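Local coordinates for protein argonaute (Methanocaldococcus jannaschii, PDB 5G5S) that uses short single-stranded DNA guides to bind complementary target strands and slices the target DNA, which may defend against invading genetic elements, at residues A[613-626]-A[654-666]. Numbering follows the deposited sequence. Where two conformers were deposited one is given.
Sequences RIGSVFGNDGIFLP and INESIMQLLYDLT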
ATOM      1  N   ARG A 613       4.776  17.236   5.713  1.00 69.28           N
ATOM      2  CA  ARG A 613       5.689  17.752   4.682  1.00 68.83           C
ATOM      3  C   ARG A 613       7.102  17.785   5.326  1.00 70.83           C
ATOM      4  O   ARG A 613       7.904  18.667   5.034  1.00 70.40           O
ATOM      5  CB  ARG A 613       5.213  19.141   4.182  1.00 71.34           C
ATOM      6  CG  ARG A 613       5.789  19.616   2.857  1.00 80.58           C
ATOM      7  CD  ARG A 613       5.265  21.006   2.513  1.00 91.55           C
ATOM      8  NE  ARG A 613       6.274  22.036   2.768  1.00102.94           N
ATOM      9  CZ  ARG A 613       6.134  23.330   2.492  1.00121.30           C
ATOM     10  NH1 ARG A 613       5.003  23.786   1.963  1.00112.98           N
ATOM     11  NH2 ARG A 613       7.122  24.179   2.743  1.00105.89           N
ATOM     12  N   ILE A 614       7.388  16.776   6.200  1.00 66.34           N
ATOM     13  CA  ILE A 614       8.632  16.617   6.964  1.00 65.80           C
ATOM     14  C   ILE A 614       9.305  15.251   6.784  1.00 67.37           C
ATOM     15  O   ILE A 614       8.636  14.236   6.578  1.00 65.04           O
ATOM     16  CB  ILE A 614       8.479  17.017   8.473  1.00 69.70           C
ATOM     17  CG1 ILE A 614       7.395  16.171   9.192  1.00 69.20           C
ATOM     18  CG2 ILE A 614       8.240  18.530   8.635  1.00 71.60           C
ATOM     19  CD1 ILE A 614       7.522  16.133  10.714  1.00 78.24           C
ATOM     20  N   GLY A 615      10.628  15.254   6.888  1.00 64.04           N
ATOM     21  CA  GLY A 615      11.451  14.065   6.735  1.00 61.90           C
ATOM     22  C   GLY A 615      12.716  14.108   7.555  1.00 66.83           C
ATOM     23  O   GLY A 615      13.301  15.178   7.752  1.00 67.90           O
ATOM     24  N   SER A 616      13.142  12.939   8.055  1.00 62.83           N
ATOM     25  CA  SER A 616      14.372  12.809   8.840  1.00 62.82           C
ATOM     26  C   SER A 616      15.032  11.445   8.597  1.00 67.58           C
ATOM     27  O   SER A 616      14.493  10.631   7.844  1.00 65.75           O
ATOM     28  CB  SER A 616      14.108  13.055  10.321  1.00 65.41           C
ATOM     29  OG  SER A 616      15.322  13.237  11.024  1.00 70.92           O
ATOM     30  N   VAL A 617      16.243  11.233   9.157  1.00 65.40           N
ATOM     31  CA  VAL A 617      17.009   9.992   9.009  1.00 63.93           C
ATOM     32  C   VAL A 617      17.354   9.463  10.409  1.00 69.79           C
ATOM     33  O   VAL A 617      17.976  10.170  11.197  1.00 70.70           O
ATOM     34  CB  VAL A 617      18.273  10.159   8.105  1.00 67.34           C
ATOM     35  CG1 VAL A 617      19.134   8.896   8.101  1.00 67.37           C
ATOM     36  CG2 VAL A 617      17.897  10.546   6.675  1.00 65.83           C
ATOM     37  N   PHE A 618      16.925   8.236  10.724  1.00 65.51           N
ATOM     38  CA  PHE A 618      17.229   7.637  12.018  1.00 65.24           C
ATOM     39  C   PHE A 618      17.948   6.304  11.803  1.00 71.67           C
ATOM     40  O   PHE A 618      17.344   5.348  11.292  1.00 69.87           O
ATOM     41  CB  PHE A 618      15.965   7.494  12.880  1.00 64.90           C
ATOM     42  CG  PHE A 618      16.244   7.187  14.331  1.00 66.28           C
ATOM     43  CD1 PHE A 618      16.809   8.146  15.167  1.00 69.68           C
ATOM     44  CD2 PHE A 618      15.918   5.949  14.871  1.00 67.66           C
ATOM     45  CE1 PHE A 618      17.055   7.867  16.514  1.00 72.40           C
ATOM     46  CE2 PHE A 618      16.178   5.664  16.213  1.00 72.25           C
ATOM     47  CZ  PHE A 618      16.749   6.624  17.025  1.00 72.13           C
ATOM     48  N   GLY A 619      19.240   6.288  12.146  1.00 70.47           N
ATOM     49  CA  GLY A 619      20.138   5.143  11.989  1.00 70.73           C
ATOM     50  C   GLY A 619      20.043   4.488  10.626  1.00 73.38           C
ATOM     51  O   GLY A 619      19.727   3.294  10.523  1.00 74.07           O
ATOM     52  N   ASN A 620      20.267   5.285   9.569  1.00 67.42           N
ATOM     53  CA  ASN A 620      20.153   4.864   8.156  1.00 65.18           C
ATOM     54  C   ASN A 620      18.727   4.746   7.577  1.00 63.79           C
ATOM     55  O   ASN A 620      18.593   4.560   6.374  1.00 62.01           O
ATOM     56  CB  ASN A 620      21.053   3.660   7.801  1.00 64.58           C
ATOM     57  CG  ASN A 620      22.504   3.858   8.183  1.00 98.02           C
ATOM     58  OD1 ASN A 620      23.105   3.019   8.867  1.00 99.40           O
ATOM     59  ND2 ASN A 620      23.091   4.989   7.789  1.00 86.33           N
ATOM     60  N   ASP A 621      17.669   4.875   8.402  1.00 59.90           N
ATOM     61  CA  ASP A 621      16.290   4.814   7.883  1.00 58.45           C
ATOM     62  C   ASP A 621      15.725   6.204   7.685  1.00 62.27           C
ATOM     63  O   ASP A 621      15.848   7.048   8.562  1.00 63.35           O
ATOM     64  CB  ASP A 621      15.337   4.044   8.821  1.00 59.86           C
ATOM     65  CG  ASP A 621      15.605   2.569   9.028  1.00 68.77           C
ATOM     66  OD1 ASP A 621      16.179   1.928   8.111  1.00 71.87           O
ATOM     67  OD2 ASP A 621      15.180   2.036  10.077  1.00 69.44           O
ATOM     68  N   GLY A 622      15.078   6.414   6.551  1.00 58.44           N
ATOM     69  CA  GLY A 622      14.390   7.651   6.244  1.00 57.45           C
ATOM     70  C   GLY A 622      13.020   7.604   6.883  1.00 61.59           C
ATOM     71  O   GLY A 622      12.319   6.595   6.777  1.00 60.13           O
ATOM     72  N   ILE A 623      12.672   8.650   7.630  1.00 59.86           N
ATOM     73  CA  ILE A 623      11.370   8.781   8.284  1.00 59.74           C
ATOM     74  C   ILE A 623      10.655   9.897   7.516  1.00 64.72           C
ATOM     75  O   ILE A 623      11.008  11.072   7.621  1.00 62.71           O
ATOM     76  CB  ILE A 623      11.451   9.009   9.820  1.00 62.69           C
ATOM     77  CG1 ILE A 623      12.286   7.904  10.515  1.00 61.91           C
ATOM     78  CG2 ILE A 623      10.039   9.114  10.430  1.00 62.29           C
ATOM     79  CD1 ILE A 623      12.600   8.220  12.005  1.00 69.94           C
ATOM     80  N   PHE A 624       9.674   9.483   6.715  1.00 63.49           N
ATOM     81  CA  PHE A 624       8.913  10.264   5.752  1.00 63.77           C
ATOM     82  C   PHE A 624       7.470  10.514   6.236  1.00 67.19           C
ATOM     83  O   PHE A 624       6.716   9.564   6.446  1.00 64.89           O
ATOM     84  CB  PHE A 624       8.977   9.461   4.430  1.00 65.34           C
ATOM     85  CG  PHE A 624       8.507  10.088   3.141  1.00 68.23           C
ATOM     86  CD1 PHE A 624       9.298  11.013   2.471  1.00 72.32           C
ATOM     87  CD2 PHE A 624       7.321   9.674   2.540  1.00 69.64           C
ATOM     88  CE1 PHE A 624       8.872  11.573   1.263  1.00 73.56           C
ATOM     89  CE2 PHE A 624       6.900  10.231   1.333  1.00 72.64           C
ATOM     90  CZ  PHE A 624       7.667  11.189   0.711  1.00 71.45           C
ATOM     91  N   LEU A 625       7.101  11.801   6.452  1.00 65.71           N
ATOM     92  CA  LEU A 625       5.759  12.188   6.893  1.00 66.49           C
ATOM     93  C   LEU A 625       5.205  13.280   5.928  1.00 72.10           C
ATOM     94  O   LEU A 625       5.298  14.488   6.209  1.00 72.50           O
ATOM     95  CB  LEU A 625       5.783  12.615   8.372  1.00 67.61           C
ATOM     96  CG  LEU A 625       4.443  12.692   9.114  1.00 72.85           C
ATOM     97  CD1 LEU A 625       3.774  11.318   9.229  1.00 71.73           C
ATOM     98  CD2 LEU A 625       4.631  13.288  10.504  1.00 75.28           C
ATOM     99  N   PRO A 626       4.670  12.855   4.746  1.00 68.42           N
ATOM    100  CA  PRO A 626       4.301  13.842   3.720  1.00 69.29           C
ATOM    101  C   PRO A 626       2.994  14.616   3.835  1.00 76.12           C
ATOM    102  O   PRO A 626       2.985  15.821   3.620  1.00 76.49           O
ATOM    103  CB  PRO A 626       4.358  13.029   2.415  1.00 69.34           C
ATOM    104  CG  PRO A 626       3.993  11.639   2.830  1.00 71.81           C
ATOM    105  CD  PRO A 626       4.536  11.469   4.230  1.00 67.74           C
ATOM    106  N   ILE A 654      20.418   7.707   2.526  1.00 60.14           N
ATOM    107  CA  ILE A 654      19.152   8.410   2.332  1.00 59.75           C
ATOM    108  C   ILE A 654      19.412   9.896   2.649  1.00 67.36           C
ATOM    109  O   ILE A 654      20.005  10.206   3.682  1.00 67.68           O
ATOM    110  CB  ILE A 654      18.025   7.730   3.154  1.00 61.32           C
ATOM    111  CG1 ILE A 654      17.552   6.467   2.402  1.00 60.15           C
ATOM    112  CG2 ILE A 654      16.844   8.685   3.433  1.00 62.85           C
ATOM    113  CD1 ILE A 654      17.141   5.347   3.260  1.00 67.69           C
ATOM    114  N   ASN A 655      19.077  10.793   1.698  1.00 66.11           N
ATOM    115  CA  ASN A 655      19.387  12.226   1.793  1.00 67.12           C
ATOM    116  C   ASN A 655      18.180  13.124   1.476  1.00 69.41           C
ATOM    117  O   ASN A 655      17.095  12.607   1.237  1.00 68.53           O
ATOM    118  CB  ASN A 655      20.605  12.545   0.869  1.00 64.44           C
ATOM    119  CG  ASN A 655      20.400  12.199  -0.603  1.00 78.10           C
ATOM    120  OD1 ASN A 655      19.298  12.247  -1.147  1.00 70.34           O
ATOM    121  ND2 ASN A 655      21.462  11.851  -1.292  1.00 70.12           N
ATOM    122  N   GLU A 656      18.377  14.463   1.462  1.00 66.58           N
ATOM    123  CA  GLU A 656      17.332  15.454   1.155  1.00 66.52           C
ATOM    124  C   GLU A 656      16.820  15.376  -0.290  1.00 69.69           C
ATOM    125  O   GLU A 656      15.634  15.643  -0.524  1.00 68.76           O
ATOM    126  CB  GLU A 656      17.739  16.897   1.547  1.00 69.95           C
ATOM    127  CG  GLU A 656      18.872  17.526   0.735  1.00 88.85           C
ATOM    128  CD  GLU A 656      20.275  16.945   0.864  1.00110.61           C
ATOM    129  OE1 GLU A 656      20.621  16.429   1.954  1.00102.28           O
ATOM    130  OE2 GLU A 656      21.041  17.039  -0.124  1.00 98.47           O
ATOM    131  N   SER A 657      17.713  15.003  -1.239  1.00 65.07           N
ATOM    132  CA  SER A 657      17.407  14.865  -2.664  1.00 64.35           C
ATOM    133  C   SER A 657      16.339  13.809  -2.925  1.00 66.02           C
ATOM    134  O   SER A 657      15.319  14.158  -3.514  1.00 66.38           O
ATOM    135  CB  SER A 657      18.660  14.557  -3.481  1.00 67.56           C
ATOM    136  OG  SER A 657      19.607  15.601  -3.343  1.00 86.37           O
ATOM    137  N   ILE A 658      16.567  12.537  -2.489  1.00 60.09           N
ATOM    138  CA  ILE A 658      15.576  11.464  -2.712  0.50 58.24           C
ATOM    139  C   ILE A 658      14.273  11.695  -2.010  1.00 61.95           C
ATOM    140  O   ILE A 658      13.230  11.422  -2.603  1.00 60.98           O
ATOM    141  CB  ILE A 658      16.016  10.002  -2.465  0.50 59.88           C
ATOM    142  CG1 ILE A 658      17.002   9.829  -1.323  0.50 60.13           C
ATOM    143  CG2 ILE A 658      16.307   9.232  -3.741  0.50 59.94           C
ATOM    144  CD1 ILE A 658      16.363   9.425  -0.078  0.50 65.05           C
ATOM    145  N   MET A 659      14.307  12.203  -0.762  1.00 60.55           N
ATOM    146  CA  MET A 659      13.105  12.482   0.019  1.00 60.57           C
ATOM    147  C   MET A 659      12.276  13.551  -0.641  1.00 61.95           C
ATOM    148  O   MET A 659      11.065  13.388  -0.706  1.00 61.60           O
ATOM    149  CB  MET A 659      13.426  12.773   1.495  1.00 64.43           C
ATOM    150  CG  MET A 659      13.945  11.535   2.249  1.00 68.06           C
ATOM    151  SD  MET A 659      14.126  11.755   4.038  1.00 74.37           S
ATOM    152  CE  MET A 659      12.693  11.067   4.601  1.00 70.10           C
ATOM    153  N   GLN A 660      12.924  14.568  -1.246  1.00 58.71           N
ATOM    154  CA  GLN A 660      12.222  15.599  -1.998  1.00 59.35           C
ATOM    155  C   GLN A 660      11.587  14.981  -3.236  1.00 61.03           C
ATOM    156  O   GLN A 660      10.428  15.258  -3.504  1.00 61.33           O
ATOM    157  CB  GLN A 660      13.136  16.783  -2.363  1.00 62.25           C
ATOM    158  CG  GLN A 660      12.429  17.939  -3.113  1.00 62.27           C
ATOM    159  CD  GLN A 660      11.394  18.656  -2.284  1.00 70.44           C
ATOM    160  OE1 GLN A 660      11.698  19.251  -1.252  1.00 66.95           O
ATOM    161  NE2 GLN A 660      10.143  18.623  -2.727  1.00 59.50           N
ATOM    162  N   LEU A 661      12.316  14.109  -3.950  1.00 56.69           N
ATOM    163  CA  LEU A 661      11.792  13.407  -5.124  1.00 55.86           C
ATOM    164  C   LEU A 661      10.589  12.538  -4.758  1.00 58.32           C
ATOM    165  O   LEU A 661       9.593  12.541  -5.476  1.00 58.99           O
ATOM    166  CB  LEU A 661      12.887  12.550  -5.808  1.00 55.01           C
ATOM    167  CG  LEU A 661      12.403  11.582  -6.936  1.00 58.09           C
ATOM    168  CD1 LEU A 661      11.771  12.335  -8.085  1.00 59.59           C
ATOM    169  CD2 LEU A 661      13.520  10.746  -7.451  1.00 59.04           C
ATOM    170  N   LEU A 662      10.693  11.782  -3.660  1.00 54.19           N
ATOM    171  CA  LEU A 662       9.626  10.902  -3.184  1.00 52.58           C
ATOM    172  C   LEU A 662       8.412  11.694  -2.781  1.00 58.82           C
ATOM    173  O   LEU A 662       7.295  11.305  -3.139  1.00 58.30           O
ATOM    174  CB  LEU A 662      10.133   9.979  -2.064  1.00 51.29           C
ATOM    175  CG  LEU A 662      11.252   8.993  -2.476  1.00 55.40           C
ATOM    176  CD1 LEU A 662      11.729   8.183  -1.292  1.00 55.49           C
ATOM    177  CD2 LEU A 662      10.837   8.100  -3.638  1.00 54.69           C
ATOM    178  N   TYR A 663       8.633  12.859  -2.099  1.00 56.56           N
ATOM    179  CA  TYR A 663       7.577  13.800  -1.737  1.00 56.48           C
ATOM    180  C   TYR A 663       6.890  14.342  -2.975  1.00 58.30           C
ATOM    181  O   TYR A 663       5.666  14.447  -2.981  1.00 58.77           O
ATOM    182  CB  TYR A 663       8.110  14.981  -0.890  1.00 59.08           C
ATOM    183  CG  TYR A 663       7.016  15.972  -0.550  1.00 62.39           C
ATOM    184  CD1 TYR A 663       5.999  15.639   0.341  1.00 64.40           C
ATOM    185  CD2 TYR A 663       6.933  17.201  -1.202  1.00 65.49           C
ATOM    186  CE1 TYR A 663       4.959  16.530   0.623  1.00 68.08           C
ATOM    187  CE2 TYR A 663       5.905  18.104  -0.921  1.00 68.27           C
ATOM    188  CZ  TYR A 663       4.917  17.763  -0.010  1.00 75.97           C
ATOM    189  OH  TYR A 663       3.901  18.648   0.278  1.00 79.56           O
ATOM    190  N   ASP A 664       7.669  14.722  -4.003  1.00 55.35           N
ATOM    191  CA  ASP A 664       7.125  15.267  -5.251  1.00 58.08           C
ATOM    192  C   ASP A 664       6.216  14.250  -5.926  1.00 61.70           C
ATOM    193  O   ASP A 664       5.231  14.642  -6.538  1.00 62.25           O
ATOM    194  CB  ASP A 664       8.250  15.655  -6.237  1.00 61.16           C
ATOM    195  CG  ASP A 664       9.151  16.813  -5.838  1.00 72.15           C
ATOM    196  OD1 ASP A 664       8.802  17.539  -4.875  1.00 70.60           O
ATOM    197  OD2 ASP A 664      10.236  16.962  -6.455  1.00 83.49           O
ATOM    198  N   LEU A 665       6.565  12.950  -5.820  1.00 57.40           N
ATOM    199  CA  LEU A 665       5.801  11.848  -6.406  1.00 57.01           C
ATOM    200  C   LEU A 665       4.492  11.557  -5.683  1.00 59.58           C
ATOM    201  O   LEU A 665       3.588  11.026  -6.307  1.00 59.89           O
ATOM    202  CB  LEU A 665       6.658  10.586  -6.583  1.00 55.96           C
ATOM    203  CG  LEU A 665       7.790  10.676  -7.615  1.00 60.71           C
ATOM    204  CD1 LEU A 665       8.801   9.552  -7.412  1.00 58.72           C
ATOM    205  CD2 LEU A 665       7.254  10.658  -9.040  1.00 62.95           C
ATOM    206  N   THR A 666       4.354  11.953  -4.397  1.00 55.38           N
ATOM    207  CA  THR A 666       3.085  11.818  -3.634  1.00 55.02           C
ATOM    208  C   THR A 666       2.061  12.881  -4.145  1.00 60.89           C
ATOM    209  O   THR A 666       0.852  12.778  -3.904  1.00 61.76           O
ATOM    210  CB  THR A 666       3.322  11.981  -2.100  1.00 54.82           C
ATOM    211  OG1 THR A 666       3.582  13.360  -1.773  1.00 55.15           O
ATOM    212  CG2 THR A 666       4.427  11.064  -1.550  1.00 43.09           C
TER
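Phe624 drives its ring edge into the backbone of helix 656-666, and this is the tightly packed part of the contact. With CG anti to the backbone N (chi1 -169°), the ring projects from strand 621-625 far enough for CZ to lie 3.4 Å from Tyr663 N, close to the ring plane. That N-H is already spent within the helix on Met659 O, so the approach is van der Waals packing. Thr666 CG2 meets another part of the same edge, 3.9 Å from Phe624 CE2; the threonine hydroxyl is engaged with Tyr663 O.

Met659 packs beside Phe624, against the middle of the hairpin. A bend at chi3 (98°) brings its CE between the two glycines that face the helix, Gly615 (CA at 3.9 Å) and Gly622, and within 3.5 Å of Ile623 O. At the open end of the hairpin, where Arg613 and Pro626 lie side by side, Tyr663 rests the edge of its ring on proline, CD1 lying 3.7 Å from Pro626 CB, while the aliphatic part of Arg613 crosses its phenol end, CG to OH 3.3 Å. Phe309 packs against the rings of both Phe624 and Tyr663.

The solvent side lies toward the type I' turn, Phe618 to Asp621, where Asn620 is exposed and Val617 partly so. Ile654 itself stays buried: CD1 meets the Asn620 carbonyl and CG2 lies against Gly622 CA. No hydrogen bond joins hairpin and helix, so apolar fit carries the interface.

The segment axes of strand 621-625 and helix 656-666 run 31° apart; their closest approach, 10.2 Å, is as expected of a helix packed on a sheet. Strand 621-625 pairs with strand 636-645, and the arrangement is that of a helix laid against the mixed sheet of the RNase H-like PIWI domain.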